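Local coordinates for centrosomal protein 120 (Oreochromis niloticus, PDB 6EWH), which probably acts at centrioles and basal bodies in the formation of cilia, and is represented here by its second C2 domain, at residues A[31-36]-A[176-181]; A[65-70]-A[91-96]; A[105-110]-A[126-131]. The protein carries 1 engineered substitution. All blocks are in the same frame, centred on the assembly; numbering follows the deposited sequence.

Interaction 1: residues A[31-36]-A[176-181]; sequences FVLSVT and VTLRRE
The CE2-CZ side of the F31 ring lies over one face of the R180 guanidinium, with F31 CE2 4.1 Å above that plane and offset toward its rim; the two planes are 30° apart. With F31 CG anti to its carbonyl carbon, the ring stands beside the aliphatic part of R180, whose CG is 3.6 Å from F31 CE2. On R179 the guanidinium has V32 CG2 over one face, 3.9 Å above the plane, and E181 O in plane at its edge, where the bond from NH1 is weak; V183 O is the stronger partner of R179 NH1. These groups finish an antiparallel strand pair in the larger sheet of the C2 beta-sandwich, 31-36 running at 169° to 176-180. L33 and L178 share one face of the pair, which is turned to the other sheet and helix 97-105, with L33 CB 4.4 Å from L178 CD1. V32, S34, T177 and R179 share the other face, where T177 OG1 is hydrogen-bonded to T144. R180 also makes salt bridges to D139 and D29, which fix its charged end. An alanine in place of F31 would probably leave the R180 chain without its aromatic neighbour and open a gap beside L100. Four backbone bonds tie V32 to R179 and S34 to T177; V32 N reaches R179 O at 2.8 Å, with 167° at the hydrogen.

Interaction 2: residues A[65-70]-A[91-96]; sequences SLLGND and VRIRSS
L67 and I93 meet methyl to methyl, their side chains crossing at about a right angle with L67 CD1 3.7 Å from I93 CD1. The L67 chain is stretched out to make this contact: chi2 of -173° sets CD1 anti to CA. One residue back, L66 crosses V91 obliquely. Its CD2 faces both branches of the valine, at 4.0 Å from V91 CG2 and at the same distance from V91 CG1. V91 CG1 is shared with N69, whose ND2 lies 3.8 Å away, also on a slanting approach. V91 thus takes a leucine methyl and an amide nitrogen on the same branch.

The three residues that reach across from 65-70 are brought together by a tight two-residue beta-hairpin, a type I' turn from L66 to N69 linking strands 60-66 and 69-72. L66 and N69 bond to each other both ways through their backbones, and L66 O accepts a second donor, the N69 side chain, with ND2 at 2.9 Å. That bond lies close to the amide plane of N69 and fixes the rotation of the amide. G68, at the turn, has backbone angles that would press a beta carbon against the carbonyl O of L67.

The hairpin end belongs to one sheet of the sandwich and strand 87-95 to the other, so the contact bridges the two layers at the end of the hairpin. L33 lies against both L66 and I93, while L100 touches I93 and F103 touches L67, extending the apolar cluster into helix 97-105. The contact is almost wholly apolar: methyls on both sides, plus the N69 amide nitrogen against V91 CG1. That amide spends a hydrogen on L66 O, which lets its nitrogen border V91 without leaving that hydrogen unpaired.

Interaction 3: residues A[105-110]-A[126-131]; sequences SQQPSL and VSLSAL
L128 reaches across to the loop at Q107 and P108 with a single methyl. Its chain is extended, CD1 anti to CA at a chi2 of 176°, and this carries CD1 to 4.0 Å from Q107 CB. The same methyl also borders P108 O. Q107 offers only the root of its side chain here: chi2 near -46° folds the chain, and NE2 is hydrogen-bonded to F103 O in the preceding helix. S109 approaches S127 by its hydroxyl, with OG 3.5 Å from S127 CA.

S127 turns its own hydroxyl the other way, toward the helix it precedes. With OG anti to the backbone N (chi1 177°), it accepts from A130 N at 2.9 Å, the N-cap bond of helix 128-133.

These segments lie where the smaller, four-stranded sheet of the C2 beta-sandwich meets its connecting loops. Segment 105-110 leads from helix 97-105 into strand 110-116; V126 ends strand 119-126, and the chain then enters helix 128-133. L110 and V126 pair at the open end of the antiparallel hairpin formed by those two strands. L110 N donates to V126 O at 2.8 Å. The return bond, from V126 N to L110 O, is 2.7 Å long. Both side chains leave on one face of this sheet and point into the core, L110 meeting V35 and V126 meeting V176 and F149.

The two segments also meet at S105, with S105 O 3.4 Å from S129 CB. Between these meeting points a water bridges the chains: it donates to Q107 O at 2.8 Å and accepts from S129 N, in the first turn of the helix, at 3.0 Å.

How the interactions relate
All three contacts lie in one C2 domain, and interaction 1 touches both of the others. Interaction 1 spans most of the chain, and interactions 2 and 3 both fall between its two segments, in that order. Interactions 1 and 2, with centres about 10 Å apart, meet in the larger sheet, where strands 29-41 and 87-95 are neighbours and a salt bridge joins R92 to E181. Interaction 3 is centred about 13 Å from each of the others; L110, V126 and L131 pack on V35, V176 and L33 across the sandwich. The larger sheet is thus joined to the smaller one both at a hairpin turn and beside the two helices, a layout that joins strands far apart in sequence into one core.

Interaction 1: residues A[31-36]-A[176-181]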
loop_
_atom_site.group_PDB
_atom_site.type_symbol
_atom_site.label_atom_id
_atom_site.label_comp_id
_atom_site.label_asym_id
_atom_site.label_seq_id
_atom_site.Cartn_x
_atom_site.Cartn_y
_atom_site.Cartn_z
ATOM N N PHE A 31 14.285 2.149 11.390
ATOM C CA PHE A 31 12.832 2.213 11.330
ATOM C C PHE A 31 12.314 1.157 10.367
ATOM O O PHE A 31 13.032 0.693 9.478
ATOM C CB PHE A 31 12.377 3.593 10.811
ATOM C CG PHE A 31 12.792 4.734 11.699
ATOM C CD1 PHE A 31 14.056 5.313 11.574
ATOM C CD2 PHE A 31 11.934 5.222 12.672
ATOM C CE1 PHE A 31 14.437 6.372 12.402
ATOM C CE2 PHE A 31 12.321 6.266 13.505
ATOM C CZ PHE A 31 13.562 6.838 13.362
ATOM N N VAL A 32 11.041 0.800 10.530
ATOM C CA VAL A 32 10.353 -0.116 9.623
ATOM C C VAL A 32 9.107 0.588 9.092
ATOM O O VAL A 32 8.299 1.104 9.875
ATOM C CB VAL A 32 9.982 -1.443 10.312
ATOM C CG1 VAL A 32 9.289 -2.375 9.321
ATOM C CG2 VAL A 32 11.231 -2.099 10.879
ATOM N N LEU A 33 8.966 0.617 7.772
ATOM C CA LEU A 33 7.780 1.140 7.101
ATOM C C LEU A 33 7.080 -0.041 6.435
ATOM O O LEU A 33 7.705 -0.774 5.658
ATOM C CB LEU A 33 8.208 2.160 6.058
ATOM C CG LEU A 33 7.079 2.714 5.192
ATOM C CD1 LEU A 33 6.081 3.525 6.031
ATOM C CD2 LEU A 33 7.676 3.604 4.104
ATOM N N SER A 34 5.797 -0.244 6.744
ATOM C CA SER A 34 5.108 -1.440 6.288
ATOM C C SER A 34 3.751 -1.103 5.695
ATOM O O SER A 34 3.096 -0.121 6.069
ATOM C CB SER A 34 4.905 -2.468 7.409
ATOM O OG SER A 34 4.081 -1.949 8.426
ATOM N N VAL A 35 3.344 -1.942 4.746
ATOM C CA VAL A 35 2.042 -1.851 4.088
ATOM C C VAL A 35 1.379 -3.214 4.218
ATOM O O VAL A 35 1.987 -4.237 3.876
ATOM C CB VAL A 35 2.198 -1.501 2.602
ATOM C CG1 VAL A 35 0.816 -1.450 1.920
ATOM C CG2 VAL A 35 2.919 -0.178 2.438
ATOM N N THR A 36 0.142 -3.236 4.705
ATOM C CA THR A 36 -0.610 -4.479 4.848
ATOM C C THR A 36 -1.895 -4.359 4.046
ATOM O O THR A 36 -2.668 -3.409 4.235
ATOM C CB THR A 36 -0.948 -4.772 6.310
ATOM O OG1 THR A 36 0.246 -4.831 7.080
ATOM C CG2 THR A 36 -1.709 -6.107 6.416
ATOM N N VAL A 176 -1.011 1.172 6.753
ATOM C CA VAL A 176 0.377 1.593 6.591
ATOM C C VAL A 176 0.901 1.996 7.959
ATOM O O VAL A 176 0.232 2.728 8.693
ATOM C CB VAL A 176 0.526 2.738 5.571
ATOM C CG1 VAL A 176 0.120 2.264 4.181
ATOM C CG2 VAL A 176 -0.289 3.962 5.992
ATOM N N THR A 177 2.094 1.504 8.309
ATOM C CA THR A 177 2.633 1.706 9.650
ATOM C C THR A 177 4.089 2.143 9.582
ATOM O O THR A 177 4.854 1.670 8.741
ATOM C CB THR A 177 2.519 0.392 10.457
ATOM O OG1 THR A 177 1.139 0.106 10.705
ATOM C CG2 THR A 177 3.248 0.479 11.806
ATOM N N LEU A 178 4.462 3.070 10.459
ATOM C CA LEU A 178 5.855 3.449 10.657
ATOM C C LEU A 178 6.204 3.227 12.121
ATOM O O LEU A 178 5.437 3.609 13.006
ATOM C CB LEU A 178 6.056 4.918 10.288
ATOM C CG LEU A 178 7.469 5.467 10.495
ATOM C CD1 LEU A 178 8.467 4.813 9.537
ATOM C CD2 LEU A 178 7.502 6.972 10.356
ATOM N N ARG A 179 7.354 2.600 12.380
ATOM C CA ARG A 179 7.780 2.423 13.762
ATOM C C ARG A 179 9.297 2.385 13.823
ATOM O O ARG A 179 9.962 2.026 12.849
ATOM C CB ARG A 179 7.203 1.133 14.361
ATOM C CG ARG A 179 7.653 -0.127 13.650
ATOM C CD ARG A 179 6.936 -1.352 14.186
ATOM N NE ARG A 179 7.372 -2.560 13.488
ATOM C CZ ARG A 179 8.499 -3.210 13.746
ATOM N NH1 ARG A 179 9.325 -2.782 14.690
ATOM N NH2 ARG A 179 8.807 -4.297 13.047
ATOM N N ARG A 180 9.837 2.744 14.982
ATOM C CA ARG A 180 11.226 2.414 15.259
ATOM C C ARG A 180 11.369 0.904 15.268
ATOM O O ARG A 180 10.464 0.179 15.692
ATOM C CB ARG A 180 11.650 2.972 16.618
ATOM C CG ARG A 180 11.890 4.468 16.622
ATOM C CD ARG A 180 12.504 4.882 17.959
ATOM N NE ARG A 180 12.800 6.308 18.089
ATOM C CZ ARG A 180 13.877 6.905 17.579
ATOM N NH1 ARG A 180 14.762 6.207 16.883
ATOM N NH2 ARG A 180 14.070 8.207 17.771
ATOM N N GLU A 181 12.501 0.426 14.767
ATOM C CA GLU A 181 12.671 -1.010 14.624
ATOM C C GLU A 181 12.588 -1.719 15.969
ATOM O O GLU A 181 12.070 -2.843 16.047
ATOM C CB GLU A 181 13.998 -1.303 13.935
ATOM C CG GLU A 181 14.193 -2.773 13.631
ATOM C CD GLU A 181 15.235 -2.979 12.571
ATOM O OE1 GLU A 181 16.428 -2.757 12.866
ATOM O OE2 GLU A 181 14.852 -3.353 11.444
#

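Interaction 2: residues A[65-70]-A[91-96]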
loop_
_atom_site.group_PDB
_atom_site.type_symbol
_atom_site.label_atom_id
_atom_site.label_comp_id
_atom_site.label_asym_id
_atom_site.label_seq_id
_atom_site.Cartn_x
_atom_site.Cartn_y
_atom_site.Cartn_z
ATOM N N SER A 65 4.542 0.051 -5.494
ATOM C CA SER A 65 5.938 0.422 -5.351
ATOM C C SER A 65 6.111 1.098 -3.996
ATOM O O SER A 65 5.477 2.122 -3.729
ATOM C CB SER A 65 6.319 1.384 -6.475
ATOM O OG SER A 65 7.679 1.744 -6.376
ATOM N N LEU A 66 6.955 0.520 -3.141
ATOM C CA LEU A 66 7.215 1.060 -1.810
ATOM C C LEU A 66 8.666 1.517 -1.779
ATOM O O LEU A 66 9.581 0.688 -1.797
ATOM C CB LEU A 66 6.931 0.016 -0.727
ATOM C CG LEU A 66 7.163 0.469 0.725
ATOM C CD1 LEU A 66 6.245 1.605 1.116
ATOM C CD2 LEU A 66 6.973 -0.693 1.669
ATOM N N LEU A 67 8.863 2.832 -1.762
ATOM C CA LEU A 67 10.192 3.445 -1.834
ATOM C C LEU A 67 11.046 2.836 -2.950
ATOM O O LEU A 67 12.210 2.478 -2.758
ATOM C CB LEU A 67 10.912 3.412 -0.485
ATOM C CG LEU A 67 10.211 4.124 0.673
ATOM C CD1 LEU A 67 11.114 4.158 1.896
ATOM C CD2 LEU A 67 9.770 5.518 0.287
ATOM N N GLY A 68 10.445 2.692 -4.128
ATOM C CA GLY A 68 11.170 2.160 -5.265
ATOM C C GLY A 68 11.289 0.653 -5.325
ATOM O O GLY A 68 11.963 0.132 -6.221
ATOM N N ASN A 69 10.657 -0.070 -4.408
ATOM C CA ASN A 69 10.662 -1.527 -4.428
ATOM C C ASN A 69 9.345 -2.034 -5.000
ATOM O O ASN A 69 8.277 -1.690 -4.488
ATOM C CB ASN A 69 10.822 -2.067 -3.009
ATOM C CG ASN A 69 12.159 -1.712 -2.408
ATOM O OD1 ASN A 69 13.158 -2.366 -2.690
ATOM N ND2 ASN A 69 12.190 -0.658 -1.598
ATOM N N ASP A 70 9.423 -2.863 -6.041
ATOM C CA ASP A 70 8.218 -3.435 -6.638
ATOM C C ASP A 70 7.737 -4.584 -5.765
ATOM O O ASP A 70 8.495 -5.521 -5.492
ATOM C CB ASP A 70 8.494 -3.940 -8.053
ATOM C CG ASP A 70 8.694 -2.811 -9.052
ATOM O OD1 ASP A 70 8.089 -1.733 -8.882
ATOM O OD2 ASP A 70 9.470 -3.002 -10.011
ATOM N N VAL A 91 9.872 -2.421 4.605
ATOM C CA VAL A 91 11.238 -2.022 4.288
ATOM C C VAL A 91 11.881 -1.440 5.535
ATOM O O VAL A 91 11.220 -0.837 6.384
ATOM C CB VAL A 91 11.301 -1.014 3.117
ATOM C CG1 VAL A 91 10.859 -1.687 1.821
ATOM C CG2 VAL A 91 10.444 0.230 3.415
ATOM N N ARG A 92 13.194 -1.614 5.636
ATOM C CA ARG A 92 13.958 -1.045 6.732
ATOM C C ARG A 92 14.579 0.273 6.294
ATOM O O ARG A 92 15.095 0.393 5.177
ATOM C CB ARG A 92 15.063 -2.005 7.184
ATOM C CG ARG A 92 14.534 -3.293 7.781
ATOM C CD ARG A 92 15.700 -4.245 8.101
ATOM N NE ARG A 92 16.407 -3.832 9.311
ATOM C CZ ARG A 92 17.712 -3.977 9.507
ATOM N NH1 ARG A 92 18.473 -4.499 8.556
ATOM N NH2 ARG A 92 18.250 -3.588 10.653
ATOM N N ILE A 93 14.532 1.261 7.184
ATOM C CA ILE A 93 15.020 2.602 6.890
ATOM C C ILE A 93 15.965 3.022 8.007
ATOM O O ILE A 93 15.631 2.897 9.192
ATOM C CB ILE A 93 13.859 3.606 6.746
ATOM C CG1 ILE A 93 12.944 3.215 5.591
ATOM C CG2 ILE A 93 14.395 5.018 6.518
ATOM C CD1 ILE A 93 11.615 3.938 5.593
ATOM N N ARG A 94 17.148 3.497 7.635
ATOM C CA ARG A 94 18.080 4.083 8.588
ATOM C C ARG A 94 17.995 5.597 8.420
ATOM O O ARG A 94 18.231 6.114 7.326
ATOM C CB ARG A 94 19.494 3.561 8.330
ATOM C CG ARG A 94 20.539 3.946 9.387
ATOM C CD ARG A 94 21.853 3.240 9.083
ATOM N NE ARG A 94 22.896 3.528 10.064
ATOM C CZ ARG A 94 23.696 4.592 10.019
ATOM N NH1 ARG A 94 23.580 5.486 9.044
ATOM N NH2 ARG A 94 24.621 4.759 10.958
ATOM N N SER A 95 17.599 6.295 9.478
ATOM C CA SER A 95 17.317 7.727 9.365
ATOM C C SER A 95 17.274 8.325 10.765
ATOM O O SER A 95 17.735 7.717 11.735
ATOM C CB SER A 95 15.995 7.954 8.617
ATOM O OG SER A 95 15.817 9.318 8.248
ATOM N N SER A 96 16.740 9.540 10.873
ATOM C CA SER A 96 16.343 10.082 12.160
ATOM C C SER A 96 14.847 10.347 12.131
ATOM O O SER A 96 14.244 10.490 11.061
ATOM C CB SER A 96 17.101 11.374 12.496
ATOM O OG SER A 96 16.570 12.476 11.776
#

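Interaction 3: residues A[105-110]-A[126-131]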
loop_
_atom_site.group_PDB
_atom_site.type_symbol
_atom_site.label_atom_id
_atom_site.label_comp_id
_atom_site.label_asym_id
_atom_site.label_seq_id
_atom_site.Cartn_x
_atom_site.Cartn_y
_atom_site.Cartn_z
ATOM N N SER A 105 6.348 12.932 4.745
ATOM C CA SER A 105 5.390 14.007 4.509
ATOM C C SER A 105 5.494 14.553 3.094
ATOM O O SER A 105 4.511 15.103 2.581
ATOM C CB SER A 105 5.573 15.129 5.542
ATOM O OG SER A 105 6.667 15.978 5.218
ATOM N N GLN A 106 6.648 14.386 2.444
ATOM C CA GLN A 106 6.878 14.889 1.098
ATOM C C GLN A 106 6.654 13.839 0.015
ATOM O O GLN A 106 6.796 14.154 -1.170
ATOM C CB GLN A 106 8.300 15.451 0.987
ATOM C CG GLN A 106 8.598 16.570 1.985
ATOM C CD GLN A 106 10.085 16.854 2.112
ATOM O OE1 GLN A 106 10.882 16.407 1.284
ATOM N NE2 GLN A 106 10.469 17.598 3.154
ATOM N N GLN A 107 6.299 12.595 0.388
ATOM C CA GLN A 107 6.201 11.594 -0.665
ATOM C C GLN A 107 4.833 11.646 -1.335
ATOM O O GLN A 107 3.837 12.017 -0.705
ATOM C CB GLN A 107 6.408 10.197 -0.083
ATOM C CG GLN A 107 7.816 9.992 0.456
ATOM C CD GLN A 107 8.878 10.504 -0.506
ATOM O OE1 GLN A 107 9.114 9.904 -1.552
ATOM N NE2 GLN A 107 9.518 11.626 -0.158
ATOM N N PRO A 108 4.775 11.283 -2.613
ATOM C CA PRO A 108 3.475 11.103 -3.263
ATOM C C PRO A 108 2.787 9.885 -2.676
ATOM O O PRO A 108 3.409 9.030 -2.043
ATOM C CB PRO A 108 3.848 10.860 -4.727
ATOM C CG PRO A 108 5.194 10.238 -4.654
ATOM C CD PRO A 108 5.890 10.898 -3.495
ATOM N N SER A 109 1.477 9.822 -2.875
ATOM C CA SER A 109 0.730 8.704 -2.321
ATOM C C SER A 109 1.193 7.377 -2.910
ATOM O O SER A 109 1.670 7.288 -4.046
ATOM C CB SER A 109 -0.773 8.884 -2.552
ATOM O OG SER A 109 -1.304 9.858 -1.667
ATOM N N LEU A 110 1.088 6.344 -2.087
ATOM C CA LEU A 110 1.270 4.987 -2.562
ATOM C C LEU A 110 0.081 4.632 -3.448
ATOM O O LEU A 110 -1.066 4.902 -3.091
ATOM C CB LEU A 110 1.311 4.079 -1.336
ATOM C CG LEU A 110 1.598 2.594 -1.447
ATOM C CD1 LEU A 110 3.042 2.399 -1.818
ATOM C CD2 LEU A 110 1.302 1.964 -0.104
ATOM N N VAL A 126 -3.001 5.756 -1.348
ATOM C CA VAL A 126 -2.813 5.643 0.094
ATOM C C VAL A 126 -1.766 6.667 0.510
ATOM O O VAL A 126 -0.605 6.585 0.091
ATOM C CB VAL A 126 -2.397 4.224 0.500
ATOM C CG1 VAL A 126 -2.226 4.152 1.995
ATOM C CG2 VAL A 126 -3.451 3.223 0.029
ATOM N N SER A 127 -2.169 7.629 1.323
ATOM C CA SER A 127 -1.301 8.758 1.621
ATOM C C SER A 127 -0.198 8.336 2.580
ATOM O O SER A 127 -0.475 7.804 3.658
ATOM C CB SER A 127 -2.119 9.881 2.241
ATOM O OG SER A 127 -1.286 10.969 2.597
ATOM N N LEU A 128 1.052 8.582 2.194
ATOM C CA LEU A 128 2.131 8.462 3.163
ATOM C C LEU A 128 2.260 9.719 4.007
ATOM O O LEU A 128 2.681 9.633 5.165
ATOM C CB LEU A 128 3.459 8.157 2.471
ATOM C CG LEU A 128 3.526 6.819 1.735
ATOM C CD1 LEU A 128 4.846 6.692 1.018
ATOM C CD2 LEU A 128 3.323 5.663 2.700
ATOM N N SER A 129 1.921 10.885 3.449
ATOM C CA SER A 129 1.970 12.106 4.245
ATOM C C SER A 129 0.978 12.058 5.398
ATOM O O SER A 129 1.248 12.609 6.472
ATOM C CB SER A 129 1.730 13.336 3.365
ATOM O OG SER A 129 0.433 13.322 2.802
ATOM N N ALA A 130 -0.171 11.404 5.202
ATOM C CA ALA A 130 -1.115 11.228 6.300
ATOM C C ALA A 130 -0.473 10.455 7.439
ATOM O O ALA A 130 -0.661 10.789 8.616
ATOM C CB ALA A 130 -2.363 10.486 5.813
ATOM N N LEU A 131 0.305 9.426 7.099
ATOM C CA LEU A 131 0.993 8.631 8.105
ATOM C C LEU A 131 2.051 9.462 8.817
ATOM O O LEU A 131 2.165 9.420 10.048
ATOM C CB LEU A 131 1.624 7.414 7.434
ATOM C CG LEU A 131 2.571 6.603 8.317
ATOM C CD1 LEU A 131 1.850 6.054 9.557
ATOM C CD2 LEU A 131 3.189 5.471 7.507
HETATM O O HOH W 1 1.589 10.819 0.471
#